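Local coordinates for alpha-pyrone synthesis polyketide synthase-like Pks18 (Mycobacterium tuberculosis, PDB 1TED), which probably extends medium- and long-chain aliphatic acyl-CoA starters with malonyl-CoA to make tri- and tetraketide alpha-pyrones, as a homodimeric type III polyketide synthase, at residues V114-D119 / V200-C205; L138-S143 / V153-E158; V248-F253 / I369-A374; E295-N300 / S305-W310. One frame throughout, in Å; residues are numbered along the deposited sequence.

Contact 1 (V114-D119 / V200-C205). With MYR (myristic acid), chain E.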
loop_
_atom_site.group_PDB
_atom_site.type_symbol
_atom_site.label_atom_id
_atom_site.label_comp_id
_atom_site.label_asym_id
_atom_site.label_seq_id
_atom_site.Cartn_x
_atom_site.Cartn_y
_atom_site.Cartn_z
ATOM N N VAL A 114 -0.607 -12.775 -11.866
ATOM C CA VAL A 114 -1.560 -12.229 -12.827
ATOM C C VAL A 114 -2.684 -13.190 -13.222
ATOM O O VAL A 114 -3.860 -12.885 -13.033
ATOM C CB VAL A 114 -0.833 -11.735 -14.106
ATOM C CG1 VAL A 114 -1.851 -11.293 -15.156
ATOM C CG2 VAL A 114 0.124 -10.595 -13.748
ATOM N N PRO A 115 -2.338 -14.361 -13.785
ATOM C CA PRO A 115 -3.355 -15.343 -14.192
ATOM C C PRO A 115 -4.321 -15.687 -13.058
ATOM O O PRO A 115 -5.540 -15.714 -13.244
ATOM C CB PRO A 115 -2.518 -16.555 -14.599
ATOM C CG PRO A 115 -1.257 -15.946 -15.075
ATOM C CD PRO A 115 -0.985 -14.856 -14.085
ATOM N N LEU A 116 -3.758 -15.956 -11.883
ATOM C CA LEU A 116 -4.552 -16.317 -10.721
ATOM C C LEU A 116 -5.458 -15.200 -10.216
ATOM O O LEU A 116 -6.615 -15.446 -9.885
ATOM C CB LEU A 116 -3.636 -16.787 -9.586
ATOM C CG LEU A 116 -4.351 -17.261 -8.316
ATOM C CD1 LEU A 116 -5.239 -18.453 -8.634
ATOM C CD2 LEU A 116 -3.322 -17.632 -7.277
ATOM N N ALA A 117 -4.934 -13.977 -10.156
ATOM C CA ALA A 117 -5.721 -12.836 -9.676
ATOM C C ALA A 117 -6.809 -12.450 -10.676
ATOM O O ALA A 117 -7.918 -12.098 -10.283
ATOM C CB ALA A 117 -4.807 -11.634 -9.392
ATOM N N VAL A 118 -6.492 -12.509 -11.965
ATOM C CA VAL A 118 -7.471 -12.192 -12.993
ATOM C C VAL A 118 -8.612 -13.209 -12.917
ATOM O O VAL A 118 -9.785 -12.848 -12.991
ATOM C CB VAL A 118 -6.825 -12.217 -14.400
ATOM C CG1 VAL A 118 -7.905 -12.200 -15.488
ATOM C CG2 VAL A 118 -5.895 -11.012 -14.556
ATOM N N ASP A 119 -8.271 -14.477 -12.736
ATOM C CA ASP A 119 -9.285 -15.513 -12.648
ATOM C C ASP A 119 -10.201 -15.359 -11.427
ATOM O O ASP A 119 -11.424 -15.371 -11.559
ATOM C CB ASP A 119 -8.608 -16.890 -12.650
ATOM C CG ASP A 119 -9.567 -18.024 -12.312
ATOM O OD1 ASP A 119 -10.759 -17.951 -12.686
ATOM O OD2 ASP A 119 -9.115 -19.005 -11.682
ATOM N N VAL A 200 -8.599 -7.366 -3.856
ATOM C CA VAL A 200 -7.878 -8.552 -4.276
ATOM C C VAL A 200 -6.635 -8.789 -3.429
ATOM O O VAL A 200 -5.759 -7.928 -3.329
ATOM C CB VAL A 200 -7.480 -8.441 -5.786
ATOM C CG1 VAL A 200 -6.728 -9.671 -6.236
ATOM C CG2 VAL A 200 -8.726 -8.267 -6.642
ATOM N N CYS A 201 -6.585 -9.956 -2.795
ATOM C CA CYS A 201 -5.447 -10.343 -1.983
ATOM C C CYS A 201 -4.809 -11.514 -2.726
ATOM O O CYS A 201 -5.470 -12.503 -3.029
ATOM C CB CYS A 201 -5.906 -10.755 -0.586
ATOM S SG CYS A 201 -6.815 -9.464 0.309
ATOM N N ILE A 202 -3.529 -11.384 -3.042
ATOM C CA ILE A 202 -2.816 -12.416 -3.783
ATOM C C ILE A 202 -1.508 -12.694 -3.062
ATOM O O ILE A 202 -0.703 -11.791 -2.829
ATOM C CB ILE A 202 -2.537 -11.947 -5.241
ATOM C CG1 ILE A 202 -1.630 -12.946 -5.963
ATOM C CG2 ILE A 202 -1.923 -10.556 -5.230
ATOM C CD1 ILE A 202 -2.347 -14.183 -6.469
ATOM N N GLU A 203 -1.288 -13.947 -2.702
ATOM C CA GLU A 203 -0.084 -14.267 -1.972
ATOM C C GLU A 203 0.622 -15.467 -2.580
ATOM O O GLU A 203 0.059 -16.562 -2.681
ATOM C CB GLU A 203 -0.452 -14.506 -0.506
ATOM C CG GLU A 203 0.436 -13.785 0.502
ATOM C CD GLU A 203 0.311 -12.260 0.485
ATOM O OE1 GLU A 203 -0.758 -11.733 0.868
ATOM O OE2 GLU A 203 1.289 -11.589 0.100
ATOM N N LEU A 204 1.858 -15.237 -3.006
ATOM C CA LEU A 204 2.681 -16.265 -3.626
ATOM C C LEU A 204 3.974 -16.482 -2.860
ATOM O O LEU A 204 5.031 -15.966 -3.238
ATOM C CB LEU A 204 3.005 -15.876 -5.069
ATOM C CG LEU A 204 2.065 -16.405 -6.151
ATOM C CD1 LEU A 204 0.629 -16.209 -5.737
ATOM C CD2 LEU A 204 2.366 -15.694 -7.470
ATOM N N CYS A 205 3.883 -17.253 -1.782
ATOM C CA CYS A 205 5.036 -17.555 -0.949
ATOM C C CYS A 205 6.047 -18.471 -1.650
ATOM O O CYS A 205 7.251 -18.232 -1.580
ATOM C CB CYS A 205 4.574 -18.207 0.365
ATOM S SG CYS A 205 3.521 -17.172 1.421
HETATM C C1 MYR E . 8.192 -25.637 0.590
HETATM O O1 MYR E . 7.474 -26.558 0.209
HETATM O O2 MYR E . 9.003 -25.839 1.495
HETATM C C2 MYR E . 8.084 -24.253 -0.053
HETATM C C3 MYR E . 7.517 -23.232 0.936
HETATM C C4 MYR E . 7.377 -21.853 0.286
HETATM C C5 MYR E . 6.855 -20.815 1.281
HETATM C C6 MYR E . 7.840 -20.550 2.423
HETATM C C7 MYR E . 9.107 -19.825 1.960
HETATM C C8 MYR E . 8.824 -18.390 1.511
HETATM C C9 MYR E . 8.301 -17.528 2.662
HETATM C C10 MYR E . 7.890 -16.144 2.160
HETATM C C11 MYR E . 7.308 -15.302 3.298
HETATM C C12 MYR E . 6.846 -13.935 2.791
HETATM C C13 MYR E . 6.197 -13.136 3.923
HETATM C C14 MYR E . 5.693 -11.781 3.424
#

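Contact 2 (L138-S143 / V153-E158). With MYR (myristic acid), chain E.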
loop_
_atom_site.group_PDB
_atom_site.type_symbol
_atom_site.label_atom_id
_atom_site.label_comp_id
_atom_site.label_asym_id
_atom_site.label_seq_id
_atom_site.Cartn_x
_atom_site.Cartn_y
_atom_site.Cartn_z
ATOM N N LEU A 138 -10.167 -0.416 -6.900
ATOM C CA LEU A 138 -9.534 -1.718 -6.922
ATOM C C LEU A 138 -8.422 -1.686 -5.887
ATOM O O LEU A 138 -7.462 -0.922 -6.035
ATOM C CB LEU A 138 -8.935 -1.993 -8.301
ATOM C CG LEU A 138 -7.847 -3.067 -8.367
ATOM C CD1 LEU A 138 -8.380 -4.384 -7.861
ATOM C CD2 LEU A 138 -7.380 -3.218 -9.794
ATOM N N VAL A 139 -8.553 -2.489 -4.833
ATOM C CA VAL A 139 -7.512 -2.531 -3.806
ATOM C C VAL A 139 -6.770 -3.851 -3.923
ATOM O O VAL A 139 -7.366 -4.936 -3.895
ATOM C CB VAL A 139 -8.090 -2.386 -2.377
ATOM C CG1 VAL A 139 -6.955 -2.348 -1.356
ATOM C CG2 VAL A 139 -8.917 -1.124 -2.280
ATOM N N LEU A 140 -5.459 -3.755 -4.060
ATOM C CA LEU A 140 -4.636 -4.944 -4.202
ATOM C C LEU A 140 -3.666 -5.051 -3.028
ATOM O O LEU A 140 -2.898 -4.127 -2.762
ATOM C CB LEU A 140 -3.873 -4.866 -5.526
ATOM C CG LEU A 140 -3.113 -6.076 -6.070
ATOM C CD1 LEU A 140 -1.866 -6.326 -5.236
ATOM C CD2 LEU A 140 -4.040 -7.290 -6.105
ATOM N N ALA A 141 -3.717 -6.179 -2.321
ATOM C CA ALA A 141 -2.828 -6.399 -1.193
ATOM C C ALA A 141 -1.926 -7.612 -1.410
ATOM O O ALA A 141 -2.357 -8.635 -1.962
ATOM C CB ALA A 141 -3.634 -6.577 0.082
ATOM N N THR A 142 -0.675 -7.480 -0.964
ATOM C CA THR A 142 0.316 -8.550 -1.065
ATOM C C THR A 142 1.506 -8.207 -0.191
ATOM O O THR A 142 1.735 -7.042 0.133
ATOM C CB THR A 142 0.885 -8.703 -2.500
ATOM O OG1 THR A 142 -0.176 -8.594 -3.455
ATOM C CG2 THR A 142 1.574 -10.059 -2.657
ATOM N N SER A 143 2.274 -9.230 0.170
ATOM C CA SER A 143 3.487 -9.055 0.954
ATOM C C SER A 143 4.548 -9.983 0.370
ATOM O O SER A 143 5.612 -10.167 0.950
ATOM C CB SER A 143 3.229 -9.389 2.426
ATOM O OG SER A 143 2.428 -8.385 3.030
ATOM N N VAL A 153 -2.733 -3.296 -12.259
ATOM C CA VAL A 153 -2.879 -2.787 -13.618
ATOM C C VAL A 153 -3.410 -3.880 -14.565
ATOM O O VAL A 153 -4.326 -3.634 -15.354
ATOM C CB VAL A 153 -1.534 -2.245 -14.165
ATOM C CG1 VAL A 153 -1.653 -1.942 -15.636
ATOM C CG2 VAL A 153 -1.139 -0.984 -13.411
ATOM N N ALA A 154 -2.847 -5.082 -14.475
ATOM C CA ALA A 154 -3.263 -6.199 -15.324
ATOM C C ALA A 154 -4.724 -6.615 -15.115
ATOM O O ALA A 154 -5.377 -7.065 -16.050
ATOM C CB ALA A 154 -2.335 -7.405 -15.105
ATOM N N ILE A 155 -5.230 -6.478 -13.891
ATOM C CA ILE A 155 -6.619 -6.819 -13.597
ATOM C C ILE A 155 -7.570 -5.880 -14.361
ATOM O O ILE A 155 -8.520 -6.321 -15.013
ATOM C CB ILE A 155 -6.907 -6.717 -12.079
ATOM C CG1 ILE A 155 -6.120 -7.802 -11.325
ATOM C CG2 ILE A 155 -8.398 -6.862 -11.823
ATOM C CD1 ILE A 155 -6.354 -7.846 -9.810
ATOM N N VAL A 156 -7.304 -4.579 -14.280
ATOM C CA VAL A 156 -8.116 -3.580 -14.968
ATOM C C VAL A 156 -8.099 -3.843 -16.481
ATOM O O VAL A 156 -9.139 -3.815 -17.143
ATOM C CB VAL A 156 -7.576 -2.146 -14.678
ATOM C CG1 VAL A 156 -8.278 -1.104 -15.566
ATOM C CG2 VAL A 156 -7.776 -1.818 -13.204
ATOM N N LYS A 157 -6.909 -4.095 -17.019
ATOM C CA LYS A 157 -6.766 -4.362 -18.443
ATOM C C LYS A 157 -7.423 -5.677 -18.836
ATOM O O LYS A 157 -8.156 -5.740 -19.825
ATOM C CB LYS A 157 -5.288 -4.381 -18.844
ATOM C CG LYS A 157 -4.645 -2.996 -18.868
ATOM C CD LYS A 157 -3.269 -3.025 -19.512
ATOM C CE LYS A 157 -2.726 -1.620 -19.697
ATOM N NZ LYS A 157 -1.532 -1.628 -20.571
ATOM N N GLU A 158 -7.174 -6.720 -18.053
ATOM C CA GLU A 158 -7.735 -8.032 -18.320
ATOM C C GLU A 158 -9.263 -8.097 -18.206
ATOM O O GLU A 158 -9.929 -8.666 -19.072
ATOM C CB GLU A 158 -7.127 -9.051 -17.364
ATOM C CG GLU A 158 -6.787 -10.352 -18.027
ATOM C CD GLU A 158 -5.685 -10.179 -19.040
ATOM O OE1 GLU A 158 -4.578 -9.757 -18.640
ATOM O OE2 GLU A 158 -5.925 -10.458 -20.234
HETATM C C1 MYR E . 8.192 -25.637 0.590
HETATM O O1 MYR E . 7.474 -26.558 0.209
HETATM O O2 MYR E . 9.003 -25.839 1.495
HETATM C C2 MYR E . 8.084 -24.253 -0.053
HETATM C C3 MYR E . 7.517 -23.232 0.936
HETATM C C4 MYR E . 7.377 -21.853 0.286
HETATM C C5 MYR E . 6.855 -20.815 1.281
HETATM C C6 MYR E . 7.840 -20.550 2.423
HETATM C C7 MYR E . 9.107 -19.825 1.960
HETATM C C8 MYR E . 8.824 -18.390 1.511
HETATM C C9 MYR E . 8.301 -17.528 2.662
HETATM C C10 MYR E . 7.890 -16.144 2.160
HETATM C C11 MYR E . 7.308 -15.302 3.298
HETATM C C12 MYR E . 6.846 -13.935 2.791
HETATM C C13 MYR E . 6.197 -13.136 3.923
HETATM C C14 MYR E . 5.693 -11.781 3.424
#

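Contact 3 (V248-F253 / I369-A374)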
loop_
_atom_site.group_PDB
_atom_site.type_symbol
_atom_site.label_atom_id
_atom_site.label_comp_id
_atom_site.label_asym_id
_atom_site.label_seq_id
_atom_site.Cartn_x
_atom_site.Cartn_y
_atom_site.Cartn_z
ATOM N N VAL A 248 -22.649 -8.554 5.830
ATOM C CA VAL A 248 -22.629 -7.154 6.250
ATOM C C VAL A 248 -21.388 -6.843 7.103
ATOM O O VAL A 248 -21.117 -7.528 8.096
ATOM C CB VAL A 248 -23.898 -6.793 7.080
ATOM C CG1 VAL A 248 -23.872 -5.315 7.470
ATOM C CG2 VAL A 248 -25.150 -7.099 6.286
ATOM N N VAL A 249 -20.629 -5.825 6.708
ATOM C CA VAL A 249 -19.453 -5.429 7.477
ATOM C C VAL A 249 -19.943 -4.370 8.464
ATOM O O VAL A 249 -20.002 -3.177 8.162
ATOM C CB VAL A 249 -18.327 -4.860 6.566
ATOM C CG1 VAL A 249 -17.109 -4.505 7.401
ATOM C CG2 VAL A 249 -17.931 -5.897 5.518
ATOM N N ARG A 250 -20.303 -4.840 9.651
ATOM C CA ARG A 250 -20.837 -4.003 10.711
ATOM C C ARG A 250 -19.858 -3.051 11.385
ATOM O O ARG A 250 -20.198 -1.892 11.636
ATOM C CB ARG A 250 -21.490 -4.900 11.763
ATOM C CG ARG A 250 -22.558 -5.829 11.177
ATOM C CD ARG A 250 -23.084 -6.814 12.206
ATOM N NE ARG A 250 -23.561 -6.131 13.402
ATOM C CZ ARG A 250 -24.150 -6.735 14.426
ATOM N NH1 ARG A 250 -24.346 -8.051 14.410
ATOM N NH2 ARG A 250 -24.547 -6.017 15.468
ATOM N N SER A 251 -18.652 -3.530 11.683
ATOM C CA SER A 251 -17.667 -2.690 12.355
ATOM C C SER A 251 -16.256 -3.248 12.205
ATOM O O SER A 251 -16.058 -4.461 12.231
ATOM C CB SER A 251 -18.030 -2.579 13.845
ATOM O OG SER A 251 -17.212 -1.638 14.520
ATOM N N SER A 252 -15.272 -2.368 12.035
ATOM C CA SER A 252 -13.890 -2.819 11.897
ATOM C C SER A 252 -13.044 -2.229 13.027
ATOM O O SER A 252 -13.424 -1.234 13.637
ATOM C CB SER A 252 -13.332 -2.434 10.522
ATOM O OG SER A 252 -13.245 -1.033 10.368
ATOM N N PHE A 253 -11.904 -2.846 13.313
ATOM C CA PHE A 253 -11.046 -2.381 14.406
ATOM C C PHE A 253 -9.574 -2.720 14.187
ATOM O O PHE A 253 -9.241 -3.679 13.495
ATOM C CB PHE A 253 -11.520 -3.003 15.730
ATOM C CG PHE A 253 -11.465 -4.518 15.750
ATOM C CD1 PHE A 253 -10.287 -5.185 16.093
ATOM C CD2 PHE A 253 -12.579 -5.276 15.387
ATOM C CE1 PHE A 253 -10.221 -6.581 16.072
ATOM C CE2 PHE A 253 -12.523 -6.674 15.360
ATOM C CZ PHE A 253 -11.343 -7.328 15.704
ATOM N N ILE A 369 -29.409 -15.134 10.144
ATOM C CA ILE A 369 -28.389 -14.120 10.426
ATOM C C ILE A 369 -27.427 -14.609 11.502
ATOM O O ILE A 369 -27.761 -14.679 12.683
ATOM C CB ILE A 369 -28.967 -12.757 10.902
ATOM C CG1 ILE A 369 -29.921 -12.181 9.864
ATOM C CG2 ILE A 369 -27.815 -11.764 11.133
ATOM C CD1 ILE A 369 -30.426 -10.797 10.222
ATOM N N SER A 370 -26.221 -14.954 11.077
ATOM C CA SER A 370 -25.191 -15.418 11.992
ATOM C C SER A 370 -24.264 -14.224 12.213
ATOM O O SER A 370 -23.921 -13.520 11.265
ATOM C CB SER A 370 -24.435 -16.584 11.358
ATOM O OG SER A 370 -25.351 -17.573 10.924
ATOM N N THR A 371 -23.879 -13.970 13.455
ATOM C CA THR A 371 -22.997 -12.841 13.727
ATOM C C THR A 371 -21.593 -13.352 13.987
ATOM O O THR A 371 -21.399 -14.235 14.809
ATOM C CB THR A 371 -23.488 -12.030 14.945
ATOM O OG1 THR A 371 -24.753 -11.442 14.635
ATOM C CG2 THR A 371 -22.502 -10.926 15.304
ATOM N N GLY A 372 -20.610 -12.791 13.302
ATOM C CA GLY A 372 -19.260 -13.259 13.510
ATOM C C GLY A 372 -18.207 -12.182 13.628
ATOM O O GLY A 372 -18.430 -11.020 13.288
ATOM N N VAL A 373 -17.054 -12.587 14.143
ATOM C CA VAL A 373 -15.919 -11.703 14.298
ATOM C C VAL A 373 -14.749 -12.359 13.580
ATOM O O VAL A 373 -14.503 -13.562 13.726
ATOM C CB VAL A 373 -15.504 -11.522 15.776
ATOM C CG1 VAL A 373 -14.237 -10.672 15.838
ATOM C CG2 VAL A 373 -16.652 -10.881 16.599
ATOM N N ALA A 374 -14.044 -11.571 12.784
ATOM C CA ALA A 374 -12.886 -12.074 12.077
ATOM C C ALA A 374 -11.713 -11.195 12.485
ATOM O O ALA A 374 -11.884 -10.003 12.757
ATOM C CB ALA A 374 -13.107 -11.998 10.578
HETATM O O HOH W 1 -25.967 -9.306 16.568
#

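Contact 4 (E295-N300 / S305-W310)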
loop_
_atom_site.group_PDB
_atom_site.type_symbol
_atom_site.label_atom_id
_atom_site.label_comp_id
_atom_site.label_asym_id
_atom_site.label_seq_id
_atom_site.Cartn_x
_atom_site.Cartn_y
_atom_site.Cartn_z
ATOM N N GLU A 295 -13.625 -5.202 23.863
ATOM C CA GLU A 295 -13.928 -3.780 23.808
ATOM C C GLU A 295 -14.773 -3.444 22.582
ATOM O O GLU A 295 -15.745 -2.690 22.685
ATOM C CB GLU A 295 -12.637 -2.958 23.803
ATOM C CG GLU A 295 -12.840 -1.539 24.289
ATOM C CD GLU A 295 -13.214 -1.472 25.767
ATOM O OE1 GLU A 295 -14.074 -2.261 26.213
ATOM O OE2 GLU A 295 -12.655 -0.620 26.491
ATOM N N MET A 296 -14.407 -4.015 21.432
ATOM C CA MET A 296 -15.119 -3.789 20.169
ATOM C C MET A 296 -16.547 -4.327 20.206
ATOM O O MET A 296 -17.477 -3.666 19.746
ATOM C CB MET A 296 -14.342 -4.430 19.005
ATOM C CG MET A 296 -15.051 -4.413 17.646
ATOM S SD MET A 296 -16.381 -5.621 17.507
ATOM C CE MET A 296 -15.461 -7.118 17.202
ATOM N N LEU A 297 -16.723 -5.532 20.734
ATOM C CA LEU A 297 -18.056 -6.110 20.827
ATOM C C LEU A 297 -18.916 -5.244 21.743
ATOM O O LEU A 297 -20.099 -5.023 21.463
ATOM C CB LEU A 297 -17.996 -7.541 21.371
ATOM C CG LEU A 297 -17.416 -8.599 20.424
ATOM C CD1 LEU A 297 -17.239 -9.903 21.176
ATOM C CD2 LEU A 297 -18.337 -8.797 19.221
ATOM N N TRP A 298 -18.329 -4.749 22.835
ATOM C CA TRP A 298 -19.076 -3.902 23.758
ATOM C C TRP A 298 -19.599 -2.672 23.017
ATOM O O TRP A 298 -20.723 -2.242 23.248
ATOM C CB TRP A 298 -18.207 -3.447 24.931
ATOM C CG TRP A 298 -19.006 -2.716 25.989
ATOM C CD1 TRP A 298 -19.672 -3.274 27.050
ATOM C CD2 TRP A 298 -19.265 -1.307 26.051
ATOM N NE1 TRP A 298 -20.323 -2.301 27.762
ATOM C CE2 TRP A 298 -20.093 -1.085 27.171
ATOM C CE3 TRP A 298 -18.880 -0.211 25.266
ATOM C CZ2 TRP A 298 -20.546 0.197 27.531
ATOM C CZ3 TRP A 298 -19.327 1.060 25.622
ATOM C CH2 TRP A 298 -20.151 1.252 26.747
ATOM N N ASP A 299 -18.783 -2.106 22.128
ATOM C CA ASP A 299 -19.209 -0.941 21.358
ATOM C C ASP A 299 -20.446 -1.297 20.544
ATOM O O ASP A 299 -21.227 -0.426 20.181
ATOM C CB ASP A 299 -18.113 -0.468 20.394
ATOM C CG ASP A 299 -16.939 0.180 21.101
ATOM O OD1 ASP A 299 -17.165 0.912 22.083
ATOM O OD2 ASP A 299 -15.789 -0.025 20.658
ATOM N N ASN A 300 -20.613 -2.578 20.242
ATOM C CA ASN A 300 -21.765 -3.012 19.467
ATOM C C ASN A 300 -22.772 -3.791 20.297
ATOM O O ASN A 300 -23.529 -4.595 19.759
ATOM C CB ASN A 300 -21.312 -3.854 18.277
ATOM C CG ASN A 300 -20.305 -3.133 17.413
ATOM O OD1 ASN A 300 -19.145 -2.983 17.785
ATOM N ND2 ASN A 300 -20.748 -2.664 16.260
ATOM N N SER A 305 -19.616 -14.367 24.171
ATOM C CA SER A 305 -20.558 -15.493 24.156
ATOM C C SER A 305 -21.717 -15.356 23.165
ATOM O O SER A 305 -22.404 -16.334 22.875
ATOM C CB SER A 305 -21.133 -15.713 25.559
ATOM O OG SER A 305 -21.862 -14.577 25.994
ATOM N N ASP A 306 -21.947 -14.150 22.657
ATOM C CA ASP A 306 -23.024 -13.921 21.695
ATOM C C ASP A 306 -22.651 -14.343 20.278
ATOM O O ASP A 306 -23.525 -14.597 19.451
ATOM C CB ASP A 306 -23.384 -12.434 21.616
ATOM C CG ASP A 306 -24.015 -11.910 22.872
ATOM O OD1 ASP A 306 -24.923 -12.579 23.412
ATOM O OD2 ASP A 306 -23.614 -10.809 23.304
ATOM N N ILE A 307 -21.356 -14.418 20.002
ATOM C CA ILE A 307 -20.872 -14.719 18.659
ATOM C C ILE A 307 -20.983 -16.124 18.054
ATOM O O ILE A 307 -20.581 -17.107 18.662
ATOM C CB ILE A 307 -19.385 -14.258 18.532
ATOM C CG1 ILE A 307 -19.266 -12.770 18.896
ATOM C CG2 ILE A 307 -18.863 -14.529 17.134
ATOM C CD1 ILE A 307 -20.179 -11.835 18.071
ATOM N N ASP A 308 -21.540 -16.195 16.844
ATOM C CA ASP A 308 -21.642 -17.448 16.076
ATOM C C ASP A 308 -20.529 -17.233 15.051
ATOM O O ASP A 308 -20.533 -16.215 14.361
ATOM C CB ASP A 308 -22.932 -17.543 15.251
ATOM C CG ASP A 308 -24.155 -17.029 15.972
ATOM O OD1 ASP A 308 -24.637 -17.721 16.898
ATOM O OD2 ASP A 308 -24.641 -15.937 15.591
ATOM N N LEU A 309 -19.584 -18.144 14.919
ATOM C CA LEU A 309 -18.519 -17.944 13.926
ATOM C C LEU A 309 -17.365 -17.062 14.378
ATOM O O LEU A 309 -17.526 -15.880 14.683
ATOM C CB LEU A 309 -19.062 -17.337 12.620
ATOM C CG LEU A 309 -20.239 -17.963 11.867
ATOM C CD1 LEU A 309 -20.589 -17.103 10.662
ATOM C CD2 LEU A 309 -19.885 -19.370 11.444
ATOM N N TRP A 310 -16.190 -17.660 14.399
ATOM C CA TRP A 310 -14.982 -16.960 14.744
ATOM C C TRP A 310 -14.026 -17.225 13.593
ATOM O O TRP A 310 -13.461 -18.310 13.473
ATOM C CB TRP A 310 -14.419 -17.474 16.068
ATOM C CG TRP A 310 -15.209 -16.989 17.258
ATOM C CD1 TRP A 310 -16.215 -17.650 17.908
ATOM C CD2 TRP A 310 -15.085 -15.715 17.907
ATOM N NE1 TRP A 310 -16.723 -16.868 18.915
ATOM C CE2 TRP A 310 -16.048 -15.675 18.936
ATOM C CE3 TRP A 310 -14.253 -14.604 17.715
ATOM C CZ2 TRP A 310 -16.204 -14.563 19.776
ATOM C CZ3 TRP A 310 -14.410 -13.494 18.551
ATOM C CH2 TRP A 310 -15.379 -13.488 19.567
#

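Contact 1 (V114-D119 / V200-C205)
Leu-116 sets its CG trans to the backbone N (chi1 -177°), and Ile-202 does likewise with its longer branch (chi1 172°); these two settings carry the helix leucine and the strand isoleucine into each other at a slant. The methyl CD1 of Ile-202 rests beside the fork of Leu-116, 3.7 Å from CD2 and 4.1 Å from CG. The same Leu-116 CD2 has Leu-204 CD1 at a looser 4.5 Å, while the next residue, Ala-117, brings its methyl CB to Val-200 CG1 at 4.2 Å. This is the helix-on-sheet layering of the thiolase fold, helix 102-125 against strand 196-204: the local axes of 114-119 and 200-204 run roughly antiparallel, at 151° and 9.2 Å, and Val-200, Ile-202 and Leu-204 present one face of the strand to the helix. Glu-203 points away from the helix, its carboxylate hydrogen-bonded to Ser-143 N, Thr-144 and Ser-349. Further along the chain, Cys-205 places its CB 3.6 Å from C5 of the bound myristic acid, alongside the fatty chain.

Contact 2 (L138-S143 / V153-E158)
Leu-138 and Val-156 lie aslant to one another, the leucine methyl CD2 coming within 3.7 Å of the CG2 branch of the valine. That same Leu-138 CD2 also sits 4.2 Å from Ile-155 CB, so one methyl of the strand is shared by two consecutive residues of the helix. Ile-155 hands the contact onward: its outer branch is fully extended (chi2 -178°) and carries CD1 along the strand to Leu-140 CD2 at 4.4 Å. The two segments belong to a beta-alpha-beta unit in which helix 151-159 connects strand 135-142 to its parallel neighbour 166-171; the crossover helix packs back on the first strand, and the local axes of 138-142 and 153-158 make an angle of 138°. The four side chains that touch are all apolar and buried. Val-156 also packs on Leu-256 of the second subunit, and Lys-157 beside it forms a salt bridge with Glu-261 of that subunit, which places the outer side of the helix at the dimer interface. Beyond the far end of the strand Ser-143 CB approaches the terminal methyl C14 of the bound myristic acid at 3.6 Å.

Contact 3 (V248-F253 / I369-A374)
Arg-250 and Phe-253 reach Thr-371, Val-373 and Ala-374 in a contact between next-but-one strands of the central mixed sheet. Strands 247-256 and 370-378 run the same way, the local axes of 248-253 and 370-374 lying 21° and 9.2 Å apart, because the antiparallel strand 382-390 lies between them, so they meet mainly through side chains reaching past it. A classic beta bulge, in which Arg-250 and Ser-251 both face Leu-387 of the middle strand, interrupts the regular pairing at the arginine. The Arg-250 chain, bent at chi3 (54°), brings NH1 within 3.4 Å of Thr-371 OG1, which lies at the guanidinium edge and in its plane, and within 3.5 Å of the methyl CG2 of the same threonine. A water joins the two more clearly, accepting from Arg-250 NH1 at 3.0 Å and donating to Thr-371 OG1 at 3.1 Å. At the other end the Phe-253 ring turns an edge to the valine, its CE2 standing 4.4 Å from Val-373 CG1, while its CZ lies 4.0 Å from Ala-374 O; Met-296 and Val-292 of helix 281-299 also pack on this phenylalanine. Both polar ends also turn to Asp-389 of the middle strand, whose OD1 forms a salt bridge with Arg-250 NH1 and a hydrogen bond with Thr-371 OG1. Carboxylate and water thus both engage NH1 and OG1, probably offsetting the arginine charge and limiting the rotation of the hydroxyl.

Contact 4 (E295-N300 / S305-W310)
Leu-297 meets Ile-307 and Trp-310 through its fork: both methyls touch Ile-307, and CD1 also reaches Trp-310. CD2 packs on Ile-307 CD1 at 3.7 Å, the two chains meeting at an angle, while CD1 lies 4.2 Å from Ile-307 CG1 and 4.3 Å from the far ring atom CH2 of Trp-310. The leucine owes this reach to a CG trans to its carbonyl carbon (chi1 -71°) followed by an extended chi2 of 172°, which spreads the fork toward the returning chain. Within the second segment the indole is already covered on one face by Ile-307 CG2, 3.5 Å above the ring plane and displaced toward its rim, so isoleucine and tryptophan offer the helix a joint apolar surface. Further out, Val-373 of strand 370-378 touches all three residues, and Leu-387 of strand 382-390 backs Leu-297. The connection itself is short: near the C-terminal end of helix 281-299 Asn-300 N bonds to Leu-297 O at 2.8 Å, and the chain then turns back toward strand 310-312. Asp-308 ties the returning chain to strand 370-378: its OD2 accepts from Thr-371 N, and its OD1 forms a salt bridge with Lys-367. Since the contact between the segments is carbon against carbon, its hold rests on shape and burial of apolar surface, while the polar bonds of Asp-308 add directional links to strand 370-378 and Lys-367.

How the contacts relate
Followed from the N terminus, the chain first opens contact 1 on helix 102-125, then makes the short loop of contact 2 from strand 135-142 to helix 151-159, and only afterwards closes contact 1 at strand 196-204; contact 2 is therefore nested within it. The C-terminal half repeats the scheme: contact 3 opens on strand 247-256, contact 4 closes a short loop after helix 281-299, and contact 3 is completed at strand 370-378. The two nests stand in series and none of the loops cross. Partners within each nest touch, with centres 9 Å and 8 Å apart, whereas the centres of contacts 1 and 3 are about 25 Å apart, though both reach the one mixed sheet.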